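Local structure of alpha-glucosidase (Pseudoalteromonas sp. K8, 5HQA) at residues Ile269-His274 and Arg458-Asn463; Thr467-Pro472 and Asn505-Gln510; Asp496-Gly501 and Asn627-Thr632. The protein hydrolyses alpha-glucosides as a calcium-containing member of glycoside hydrolase family 97, and is activated by chloride. All blocks are in the same frame, centred on the assembly; numbering follows the deposited sequence.

Contact 1: residues Ile269-His274 and Arg458-Asn463; sequences IWWGMH and RGQEFN. With CA (calcium ion), chain C; AC1 (4,6-dideoxy-4-{[(1S,4R,5S,6S)-4,5,6-trihydroxy-3-(hydroxymethyl)cyclohex-2-en-1-yl]amino}-alpha-D-glucopyranose), chain B.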
loop_
_atom_site.group_PDB
_atom_site.type_symbol
_atom_site.label_atom_id
_atom_site.label_comp_id
_atom_site.label_asym_id
_atom_site.label_seq_id
_atom_site.Cartn_x
_atom_site.Cartn_y
_atom_site.Cartn_z
ATOM N N ILE A 269 -16.550 -0.403 -15.107
ATOM C CA ILE A 269 -17.721 0.439 -14.910
ATOM C C ILE A 269 -17.577 0.978 -13.494
ATOM O O ILE A 269 -17.820 0.265 -12.514
ATOM C CB ILE A 269 -19.025 -0.332 -15.112
ATOM C CG1 ILE A 269 -19.121 -0.796 -16.565
ATOM C CG2 ILE A 269 -20.229 0.524 -14.739
ATOM C CD1 ILE A 269 -20.247 -1.790 -16.838
ATOM N N TRP A 270 -17.096 2.216 -13.389
ATOM C CA TRP A 270 -16.535 2.720 -12.143
ATOM C C TRP A 270 -16.473 4.247 -12.144
ATOM O O TRP A 270 -17.219 4.900 -11.410
ATOM C CB TRP A 270 -15.139 2.125 -11.908
ATOM C CG TRP A 270 -14.541 2.647 -10.647
ATOM C CD1 TRP A 270 -14.914 2.324 -9.372
ATOM C CD2 TRP A 270 -13.492 3.622 -10.524
ATOM N NE1 TRP A 270 -14.160 3.033 -8.463
ATOM C CE2 TRP A 270 -13.284 3.840 -9.146
ATOM C CE3 TRP A 270 -12.715 4.335 -11.446
ATOM C CZ2 TRP A 270 -12.330 4.739 -8.665
ATOM C CZ3 TRP A 270 -11.770 5.231 -10.969
ATOM C CH2 TRP A 270 -11.586 5.425 -9.590
ATOM N N TRP A 271 -15.593 4.823 -12.967
ATOM C CA TRP A 271 -15.399 6.273 -12.978
ATOM C C TRP A 271 -16.688 7.011 -13.318
ATOM O O TRP A 271 -16.946 8.100 -12.791
ATOM C CB TRP A 271 -14.306 6.615 -13.985
ATOM C CG TRP A 271 -13.843 8.044 -14.052
ATOM C CD1 TRP A 271 -13.952 8.890 -15.125
ATOM C CD2 TRP A 271 -13.131 8.769 -13.042
ATOM N NE1 TRP A 271 -13.362 10.099 -14.838
ATOM C CE2 TRP A 271 -12.852 10.052 -13.567
ATOM C CE3 TRP A 271 -12.702 8.459 -11.743
ATOM C CZ2 TRP A 271 -12.174 11.024 -12.838
ATOM C CZ3 TRP A 271 -12.017 9.425 -11.019
ATOM C CH2 TRP A 271 -11.755 10.692 -11.571
ATOM N N GLY A 272 -17.509 6.436 -14.206
ATOM C CA GLY A 272 -18.773 7.067 -14.550
ATOM C C GLY A 272 -19.654 7.331 -13.343
ATOM O O GLY A 272 -20.362 8.340 -13.291
ATOM N N MET A 273 -19.631 6.430 -12.357
ATOM C CA MET A 273 -20.376 6.706 -11.129
ATOM C C MET A 273 -19.717 7.822 -10.328
ATOM O O MET A 273 -20.408 8.654 -9.731
ATOM C CB MET A 273 -20.509 5.442 -10.272
ATOM C CG MET A 273 -21.601 4.482 -10.756
ATOM S SD MET A 273 -20.975 3.324 -11.999
ATOM C CE MET A 273 -20.074 2.167 -10.958
ATOM N N HIS A 274 -18.384 7.865 -10.305
ATOM C CA HIS A 274 -17.706 8.912 -9.543
ATOM C C HIS A 274 -17.887 10.293 -10.161
ATOM O O HIS A 274 -17.900 11.291 -9.430
ATOM C CB HIS A 274 -16.222 8.578 -9.395
ATOM C CG HIS A 274 -15.973 7.512 -8.386
ATOM N ND1 HIS A 274 -15.820 7.787 -7.045
ATOM C CD2 HIS A 274 -15.927 6.163 -8.506
ATOM C CE1 HIS A 274 -15.656 6.653 -6.383
ATOM N NE2 HIS A 274 -15.719 5.654 -7.246
ATOM N N ARG A 458 -5.500 8.312 -0.318
ATOM C CA ARG A 458 -6.281 8.998 -1.340
ATOM C C ARG A 458 -5.763 8.628 -2.727
ATOM O O ARG A 458 -4.605 8.906 -3.062
ATOM C CB ARG A 458 -6.216 10.506 -1.129
ATOM C CG ARG A 458 -7.099 10.987 0.016
ATOM C CD ARG A 458 -6.923 12.487 0.270
ATOM N NE ARG A 458 -7.220 13.305 -0.909
ATOM C CZ ARG A 458 -8.054 14.343 -0.921
ATOM N NH1 ARG A 458 -8.703 14.709 0.182
ATOM N NH2 ARG A 458 -8.235 15.029 -2.045
ATOM N N GLY A 459 -6.619 7.999 -3.534
ATOM C CA GLY A 459 -6.321 7.707 -4.914
ATOM C C GLY A 459 -7.062 8.615 -5.879
ATOM O O GLY A 459 -7.524 9.709 -5.526
ATOM N N GLN A 460 -7.186 8.140 -7.124
ATOM C CA GLN A 460 -7.777 8.934 -8.203
ATOM C C GLN A 460 -9.200 9.383 -7.891
ATOM O O GLN A 460 -9.632 10.444 -8.364
ATOM C CB GLN A 460 -7.773 8.113 -9.492
ATOM C CG GLN A 460 -8.065 8.904 -10.755
ATOM C CD GLN A 460 -6.828 9.621 -11.267
ATOM O OE1 GLN A 460 -6.617 10.804 -10.979
ATOM N NE2 GLN A 460 -6.000 8.904 -12.028
ATOM N N GLU A 461 -9.957 8.587 -7.127
ATOM C CA GLU A 461 -11.361 8.921 -6.888
ATOM C C GLU A 461 -11.517 10.295 -6.248
ATOM O O GLU A 461 -12.496 10.996 -6.523
ATOM C CB GLU A 461 -12.017 7.858 -6.009
ATOM C CG GLU A 461 -11.328 7.674 -4.656
ATOM C CD GLU A 461 -12.092 6.742 -3.736
ATOM O OE1 GLU A 461 -13.238 6.388 -4.083
ATOM O OE2 GLU A 461 -11.559 6.371 -2.663
ATOM N N PHE A 462 -10.572 10.707 -5.397
ATOM C CA PHE A 462 -10.688 12.031 -4.788
ATOM C C PHE A 462 -10.519 13.149 -5.799
ATOM O O PHE A 462 -10.839 14.298 -5.481
ATOM C CB PHE A 462 -9.684 12.197 -3.646
ATOM C CG PHE A 462 -10.131 11.544 -2.381
ATOM C CD1 PHE A 462 -9.969 10.173 -2.199
ATOM C CD2 PHE A 462 -10.760 12.283 -1.393
ATOM C CE1 PHE A 462 -10.420 9.556 -1.033
ATOM C CE2 PHE A 462 -11.209 11.679 -0.225
ATOM C CZ PHE A 462 -11.043 10.315 -0.043
ATOM N N ASN A 463 -10.039 12.841 -7.003
ATOM C CA ASN A 463 -9.952 13.846 -8.047
ATOM C C ASN A 463 -11.258 14.019 -8.795
ATOM O O ASN A 463 -11.366 14.944 -9.605
ATOM C CB ASN A 463 -8.827 13.488 -9.011
ATOM C CG ASN A 463 -7.478 13.550 -8.344
ATOM O OD1 ASN A 463 -7.286 14.314 -7.396
ATOM N ND2 ASN A 463 -6.540 12.740 -8.816
HETATM CA CA CA C . -11.942 4.731 -1.084
HETATM C C1 AC1 B . -16.386 7.939 0.806
HETATM O O2 AC1 B . -14.386 7.916 2.124
HETATM C C2 AC1 B . -15.169 7.122 1.217
HETATM C C4A AC1 B . -15.572 2.604 -4.867
HETATM C C3 AC1 B . -14.361 6.689 0.023
HETATM O O3 AC1 B . -13.182 5.983 0.447
HETATM C C4 AC1 B . -15.214 5.851 -0.893
HETATM N N4A AC1 B . -14.430 5.137 -1.950
HETATM C C5 AC1 B . -16.140 6.908 -1.474
HETATM O O5 AC1 B . -17.064 7.349 -0.394
HETATM C C6 AC1 B . -16.954 6.458 -2.647
HETATM C C1B AC1 B . -14.745 3.669 -2.088
HETATM C C2B AC1 B . -13.745 2.979 -3.233
HETATM O O2B AC1 B . -12.405 3.357 -2.918
HETATM C C3B AC1 B . -14.143 3.324 -4.536
HETATM O O3B AC1 B . -13.199 2.900 -5.551
HETATM O O4 AC1 B . -16.059 3.042 -6.121
HETATM C C5B AC1 B . -16.573 2.843 -3.854
HETATM C C7B AC1 B . -16.106 3.378 -2.390
HETATM C C6B AC1 B . -17.883 2.044 -3.962
HETATM O O6B AC1 B . -17.610 0.730 -3.589
#

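Contact 2: residues Thr467-Pro472 and Asn505-Gln510; sequences TPPNPP and NTNRPQ. With GLC (alpha-D-glucopyranose), chain D.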
loop_
_atom_site.group_PDB
_atom_site.type_symbol
_atom_site.label_atom_id
_atom_site.label_comp_id
_atom_site.label_asym_id
_atom_site.label_seq_id
_atom_site.Cartn_x
_atom_site.Cartn_y
_atom_site.Cartn_z
ATOM N N THR A 467 -12.973 18.021 -3.401
ATOM C CA THR A 467 -13.296 19.359 -2.896
ATOM C C THR A 467 -12.478 19.750 -1.653
ATOM O O THR A 467 -13.046 19.955 -0.576
ATOM C CB THR A 467 -14.812 19.466 -2.560
ATOM O OG1 THR A 467 -15.565 18.737 -3.541
ATOM C CG2 THR A 467 -15.266 20.903 -2.600
ATOM N N PRO A 468 -11.150 19.893 -1.796
ATOM C CA PRO A 468 -10.379 19.860 -3.038
ATOM C C PRO A 468 -9.912 18.469 -3.464
ATOM O O PRO A 468 -9.863 17.530 -2.642
ATOM C CB PRO A 468 -9.164 20.732 -2.702
ATOM C CG PRO A 468 -8.921 20.422 -1.264
ATOM C CD PRO A 468 -10.313 20.316 -0.656
ATOM N N PRO A 469 -9.544 18.353 -4.744
ATOM C CA PRO A 469 -8.924 17.116 -5.230
ATOM C C PRO A 469 -7.511 16.975 -4.690
ATOM O O PRO A 469 -7.043 17.845 -3.943
ATOM C CB PRO A 469 -8.942 17.302 -6.754
ATOM C CG PRO A 469 -8.803 18.781 -6.925
ATOM C CD PRO A 469 -9.624 19.381 -5.802
ATOM N N ASN A 470 -6.828 15.891 -5.041
ATOM C CA ASN A 470 -5.451 15.716 -4.594
ATOM C C ASN A 470 -4.586 16.855 -5.130
ATOM O O ASN A 470 -4.753 17.276 -6.281
ATOM C CB ASN A 470 -4.882 14.374 -5.067
ATOM C CG ASN A 470 -5.703 13.179 -4.595
ATOM O OD1 ASN A 470 -6.387 13.241 -3.568
ATOM N ND2 ASN A 470 -5.630 12.079 -5.346
ATOM N N PRO A 471 -3.656 17.374 -4.334
ATOM C CA PRO A 471 -2.793 18.465 -4.801
ATOM C C PRO A 471 -1.696 17.942 -5.712
ATOM O O PRO A 471 -1.410 16.735 -5.734
ATOM C CB PRO A 471 -2.204 19.027 -3.495
ATOM C CG PRO A 471 -2.135 17.809 -2.598
ATOM C CD PRO A 471 -3.392 17.016 -2.926
ATOM N N PRO A 472 -1.065 18.822 -6.488
ATOM C CA PRO A 472 0.055 18.388 -7.339
ATOM C C PRO A 472 1.118 17.570 -6.620
ATOM O O PRO A 472 1.684 16.651 -7.227
ATOM C CB PRO A 472 0.611 19.720 -7.844
ATOM C CG PRO A 472 -0.626 20.573 -7.958
ATOM C CD PRO A 472 -1.473 20.212 -6.773
ATOM N N ASN A 505 -9.301 25.352 -9.676
ATOM C CA ASN A 505 -10.341 25.460 -8.655
ATOM C C ASN A 505 -11.512 24.516 -8.902
ATOM O O ASN A 505 -12.605 24.739 -8.364
ATOM C CB ASN A 505 -10.844 26.902 -8.564
ATOM C CG ASN A 505 -9.726 27.886 -8.317
ATOM O OD1 ASN A 505 -9.460 28.765 -9.140
ATOM N ND2 ASN A 505 -9.047 27.733 -7.188
ATOM N N THR A 506 -11.313 23.473 -9.702
ATOM C CA THR A 506 -12.343 22.487 -9.988
ATOM C C THR A 506 -11.886 21.129 -9.481
ATOM O O THR A 506 -10.694 20.906 -9.239
ATOM C CB THR A 506 -12.627 22.400 -11.492
ATOM O OG1 THR A 506 -11.384 22.248 -12.182
ATOM C CG2 THR A 506 -13.294 23.668 -11.986
ATOM N N ASN A 507 -12.844 20.213 -9.333
ATOM C CA ASN A 507 -12.519 18.832 -8.982
ATOM C C ASN A 507 -12.061 18.103 -10.239
ATOM O O ASN A 507 -12.872 17.798 -11.120
ATOM C CB ASN A 507 -13.712 18.128 -8.342
ATOM C CG ASN A 507 -13.902 18.507 -6.874
ATOM O OD1 ASN A 507 -12.933 18.602 -6.096
ATOM N ND2 ASN A 507 -15.159 18.716 -6.486
ATOM N N ARG A 508 -10.764 17.825 -10.318
ATOM C CA ARG A 508 -10.127 17.149 -11.439
ATOM C C ARG A 508 -8.765 16.685 -10.964
ATOM O O ARG A 508 -8.259 17.205 -9.962
ATOM C CB ARG A 508 -9.967 18.094 -12.639
ATOM C CG ARG A 508 -9.388 19.439 -12.219
ATOM C CD ARG A 508 -8.710 20.201 -13.356
ATOM N NE ARG A 508 -7.475 19.565 -13.811
ATOM C CZ ARG A 508 -6.500 20.206 -14.453
ATOM N NH1 ARG A 508 -6.600 21.513 -14.693
ATOM N NH2 ARG A 508 -5.420 19.542 -14.851
ATOM N N PRO A 509 -8.140 15.720 -11.646
ATOM C CA PRO A 509 -6.716 15.471 -11.369
ATOM C C PRO A 509 -5.936 16.732 -11.692
ATOM O O PRO A 509 -6.045 17.288 -12.787
ATOM C CB PRO A 509 -6.354 14.306 -12.305
ATOM C CG PRO A 509 -7.687 13.659 -12.647
ATOM C CD PRO A 509 -8.661 14.815 -12.688
ATOM N N GLN A 510 -5.188 17.215 -10.706
ATOM C CA GLN A 510 -4.407 18.436 -10.882
ATOM C C GLN A 510 -3.019 18.072 -11.409
ATOM O O GLN A 510 -1.997 18.227 -10.744
ATOM C CB GLN A 510 -4.350 19.210 -9.572
ATOM C CG GLN A 510 -5.738 19.668 -9.147
ATOM C CD GLN A 510 -5.712 20.649 -7.996
ATOM O OE1 GLN A 510 -4.864 20.557 -7.101
ATOM N NE2 GLN A 510 -6.640 21.605 -8.017
HETATM C C1 GLC D . -15.835 17.131 0.441
HETATM C C2 GLC D . -17.154 17.022 -0.309
HETATM C C3 GLC D . -17.747 15.646 -0.438
HETATM C C4 GLC D . -17.038 14.479 0.166
HETATM C C5 GLC D . -15.852 14.762 1.092
HETATM C C6 GLC D . -14.559 14.337 0.509
HETATM O O1 GLC D . -15.708 18.406 0.975
HETATM O O2 GLC D . -18.134 17.846 0.344
HETATM O O3 GLC D . -17.974 15.406 -1.874
HETATM O O4 GLC D . -18.013 13.801 1.071
HETATM O O5 GLC D . -15.748 16.168 1.551
HETATM O O6 GLC D . -13.829 13.730 1.557
HETATM O O HOH W 1 -5.993 20.291 -4.546
HETATM O O HOH W 2 -4.492 15.752 -8.542
#

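Contact 3: residues Asp496-Gly501 and Asn627-Thr632; sequences DLSFNG and NPYDLT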
loop_
_atom_site.group_PDB
_atom_site.type_symbol
_atom_site.label_atom_id
_atom_site.label_comp_id
_atom_site.label_asym_id
_atom_site.label_seq_id
_atom_site.Cartn_x
_atom_site.Cartn_y
_atom_site.Cartn_z
ATOM N N ASP A 496 -9.484 12.332 -19.876
ATOM C CA ASP A 496 -10.315 13.533 -19.908
ATOM C C ASP A 496 -10.209 14.182 -18.532
ATOM O O ASP A 496 -10.836 13.736 -17.562
ATOM C CB ASP A 496 -11.758 13.214 -20.277
ATOM C CG ASP A 496 -12.662 14.449 -20.188
ATOM O OD1 ASP A 496 -12.121 15.582 -20.157
ATOM O OD2 ASP A 496 -13.906 14.289 -20.146
ATOM N N LEU A 497 -9.398 15.233 -18.448
ATOM C CA LEU A 497 -9.201 15.989 -17.223
ATOM C C LEU A 497 -10.143 17.176 -17.118
ATOM O O LEU A 497 -10.012 17.970 -16.180
ATOM C CB LEU A 497 -7.755 16.483 -17.147
ATOM C CG LEU A 497 -6.686 15.407 -17.282
ATOM C CD1 LEU A 497 -5.357 16.058 -17.595
ATOM C CD2 LEU A 497 -6.587 14.612 -15.992
ATOM N N SER A 498 -11.087 17.314 -18.055
ATOM C CA SER A 498 -11.858 18.540 -18.235
ATOM C C SER A 498 -13.330 18.402 -17.864
ATOM O O SER A 498 -14.093 19.338 -18.109
ATOM C CB SER A 498 -11.764 19.015 -19.690
ATOM O OG SER A 498 -10.421 19.226 -20.092
ATOM N N PHE A 499 -13.748 17.273 -17.282
ATOM C CA PHE A 499 -15.175 17.009 -17.085
ATOM C C PHE A 499 -15.833 18.002 -16.133
ATOM O O PHE A 499 -17.061 18.164 -16.173
ATOM C CB PHE A 499 -15.384 15.574 -16.576
ATOM C CG PHE A 499 -14.515 15.216 -15.396
ATOM C CD1 PHE A 499 -13.240 14.700 -15.589
ATOM C CD2 PHE A 499 -14.971 15.396 -14.100
ATOM C CE1 PHE A 499 -12.422 14.384 -14.503
ATOM C CE2 PHE A 499 -14.163 15.077 -13.010
ATOM C CZ PHE A 499 -12.883 14.565 -13.216
ATOM N N ASN A 500 -15.056 18.663 -15.276
ATOM C CA ASN A 500 -15.564 19.709 -14.400
ATOM C C ASN A 500 -15.011 21.079 -14.765
ATOM O O ASN A 500 -15.155 22.028 -13.984
ATOM C CB ASN A 500 -15.229 19.387 -12.939
ATOM C CG ASN A 500 -16.198 18.397 -12.314
ATOM O OD1 ASN A 500 -17.392 18.386 -12.635
ATOM N ND2 ASN A 500 -15.695 17.573 -11.399
ATOM N N GLY A 501 -14.375 21.207 -15.919
ATOM C CA GLY A 501 -13.673 22.439 -16.251
ATOM C C GLY A 501 -12.208 22.388 -15.860
ATOM O O GLY A 501 -11.800 21.695 -14.925
ATOM N N ASN A 627 -3.234 24.134 -19.419
ATOM C CA ASN A 627 -2.697 23.494 -20.611
ATOM C C ASN A 627 -2.176 22.096 -20.281
ATOM O O ASN A 627 -1.011 21.789 -20.564
ATOM C CB ASN A 627 -1.598 24.372 -21.214
ATOM C CG ASN A 627 -1.306 24.028 -22.654
ATOM O OD1 ASN A 627 -2.138 23.447 -23.348
ATOM N ND2 ASN A 627 -0.115 24.396 -23.116
ATOM N N PRO A 628 -2.997 21.213 -19.695
ATOM C CA PRO A 628 -2.467 19.914 -19.258
ATOM C C PRO A 628 -2.272 18.899 -20.370
ATOM O O PRO A 628 -1.601 17.883 -20.133
ATOM C CB PRO A 628 -3.540 19.412 -18.279
ATOM C CG PRO A 628 -4.811 19.958 -18.879
ATOM C CD PRO A 628 -4.445 21.327 -19.423
ATOM N N TYR A 629 -2.841 19.110 -21.553
ATOM C CA TYR A 629 -2.816 18.060 -22.560
ATOM C C TYR A 629 -1.634 18.144 -23.518
ATOM O O TYR A 629 -1.421 17.194 -24.277
ATOM C CB TYR A 629 -4.107 18.067 -23.379
ATOM C CG TYR A 629 -5.367 17.850 -22.565
ATOM C CD1 TYR A 629 -5.603 16.642 -21.916
ATOM C CD2 TYR A 629 -6.330 18.847 -22.464
ATOM C CE1 TYR A 629 -6.767 16.438 -21.178
ATOM C CE2 TYR A 629 -7.493 18.655 -21.727
ATOM C CZ TYR A 629 -7.704 17.443 -21.089
ATOM O OH TYR A 629 -8.864 17.243 -20.368
ATOM N N ASP A 630 -0.877 19.241 -23.531
ATOM C CA ASP A 630 0.259 19.321 -24.447
ATOM C C ASP A 630 1.208 18.166 -24.180
ATOM O O ASP A 630 1.674 17.984 -23.051
ATOM C CB ASP A 630 0.989 20.651 -24.297
ATOM C CG ASP A 630 0.286 21.793 -25.016
ATOM O OD1 ASP A 630 -0.890 21.636 -25.419
ATOM O OD2 ASP A 630 0.920 22.855 -25.176
ATOM N N LEU A 631 1.484 17.384 -25.219
ATOM C CA LEU A 631 2.199 16.129 -25.077
ATOM C C LEU A 631 3.143 15.957 -26.258
ATOM O O LEU A 631 2.795 16.298 -27.391
ATOM C CB LEU A 631 1.218 14.956 -25.014
ATOM C CG LEU A 631 1.816 13.568 -24.806
ATOM C CD1 LEU A 631 2.224 13.395 -23.355
ATOM C CD2 LEU A 631 0.806 12.509 -25.218
ATOM N N THR A 632 4.335 15.433 -25.991
ATOM C CA THR A 632 5.285 15.081 -27.037
ATOM C C THR A 632 5.606 13.601 -26.910
ATOM O O THR A 632 5.860 13.117 -25.806
ATOM C CB THR A 632 6.565 15.916 -26.932
ATOM O OG1 THR A 632 6.242 17.290 -27.153
ATOM C CG2 THR A 632 7.602 15.466 -27.973
HETATM O O HOH W 3 -11.231 16.590 -22.837
#

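Contact 1: residues Ile269-His274 and Arg458-Asn463
Trp270 lays the six-membered end of its indole across Glu461, CZ2 coming to 4.1 Å from CB of that residue. Both side chains point into the acarbose-binding pocket at one end of the TIM barrel: Ile269-His274 continues from strand 264-269, and Arg458-Asn463 follows strand 451-454. The inhibitor bridges the two. Trp270 NE1 donates to AC1 O3B over 3.1 Å and, weakly, to O4, while His274 NE2 reaches the same O4 at 2.9 Å, so O4 is met by N-H groups from both rings. A leucine in place of Trp270 would probably leave O3B without this donor, O4 with His274 alone of the pair, and a gap beside Glu461 CB.

Glu461 takes the cramped rotamer that sets CG between its own backbone N and carbonyl carbon (chi1 58°), and is extended from there. OE2 binds the calcium at 2.3 Å, a site shared with Glu154, Glu437 and Glu455; OE1 lies 2.7 Å from AC1 N4A. His274 CE1 comes obliquely to within 3.3 Å of OE1, and ND1 of that ring is hydrogen-bonded to Trp465. The rim of Trp271 packs on Gln460, its CZ3 edge-on to the carbonyl O at 3.7 Å and close to CG. At the tip of Gln460, OE1 accepts a nearly straight bond of 2.9 Å from Asn463 ND2.

Contact 2: residues Thr467-Pro472 and Asn505-Gln510
Asn507 grips Thr467 with both ends of its amide: OD1 accepts from Thr467 N at 2.8 Å, and ND2 donates to Thr467 OG1 at 3.0 Å. The two loops belong to the long excursion between strands 451-454 and 527-529 of the TIM barrel, Thr467-Pro472 following helix 462-465 and Asn505-Gln510 leading to helix 513-522. Thr467 leaves that helix with positive phi (49°), and a cis peptide joins it to Pro468. Its OG1 sits beside the backbone N, which brings both groups within range of one asparagine; OG1 is also hydrogen-bonded to Trp465 O, so the hydroxyl has two protein partners. Thr467 O has a long, weak bond of 3.4 Å from O1 of the glucose.

Pro469 fills the middle of the contact, its CB only 3.3 Å from Arg508 O, with CG against NE2 of Gln510. Beyond it water takes over. One water donates to both Pro469 O and Gln510 OE1; another donates to Asn470 O and accepts from Gln510 N at 2.7 Å. These waters supply the protons that Asn470 O and Gln510 OE1, two acceptors 3.4 Å apart, cannot give each other. The amide of Asn470 is spent elsewhere, OD1 on Arg458 NE and ND2 on Gly459 O. The guanidinium of Arg508 is engaged elsewhere too: NH2 binds Trp624 O, in the C-terminal domain, and NE donates at 2.9 Å to Pro509 O, from above the plane of that carbonyl.

Contact 3: residues Asp496-Gly501 and Asn627-Thr632
Tyr629 reaches across to Leu497 and Ser498 with its phenol oxygen, and the polar contacts all gather there. Leu497 N donates to Tyr629 OH at 2.8 Å, the N-H somewhat bent (133°). Ser498 OG makes a short hydrogen bond of 2.5 Å to the same Tyr629 OH; either hydroxyl could be the donor. Both partners lie at the edge of the ring, so the phenol oxygen meets them near the plane of its ring. The Ser498 hydroxyl sits beside its own backbone N, with OG anti to the carbonyl carbon (chi1 -57°), on the side where the tyrosine arrives. A water donates to Asp496 OD1 and has a weak link to Tyr629 OH.

The bend is an Asx turn running into a type I beta turn: Ser498 N binds Asp496 OD1 at 2.9 Å, from above the carboxylate plane, and Gly501 N closes the second turn on Ser498 O at 2.9 Å. Here the barrel domain meets the C-terminal beta domain, since Asn627-Thr632 leads into strand 631-638, an outermost strand of its antiparallel sheet.

Apolar packing runs alongside. The side chains of Leu497 and Tyr629 run past one another in opposing directions, CD1 of Leu497 lying 3.9 Å from CE1 of Tyr629. The same methyl is 3.9 Å from Pro628 CB. Within its own segment Pro628 stands over one face of the tyrosine, its CG offset toward the rim of the ring. Leu497 also touches Pro509, and Tyr629 touches Lys540.

How the contacts relate
The three contacts form a chain leading outward from the substrate pocket, all on one side of the molecule's centre. Centres of contacts 1 and 2 are about 12 Å apart, those of 2 and 3 about 13 Å, and those of 1 and 3 about 17 Å. Contact 1 closes before the others open, whereas the segments of contacts 2 and 3 alternate along the sequence. Asn463 OD1 and Asn470 N probably join contact 1 to contact 2; Thr506 with Gly501 and Asn507 with Asn500 tie contact 2 to contact 3, and Trp271 packs on Phe499. The barrel's calcium-bearing pocket is thus continuous, through its loops, with the C-terminal beta domain.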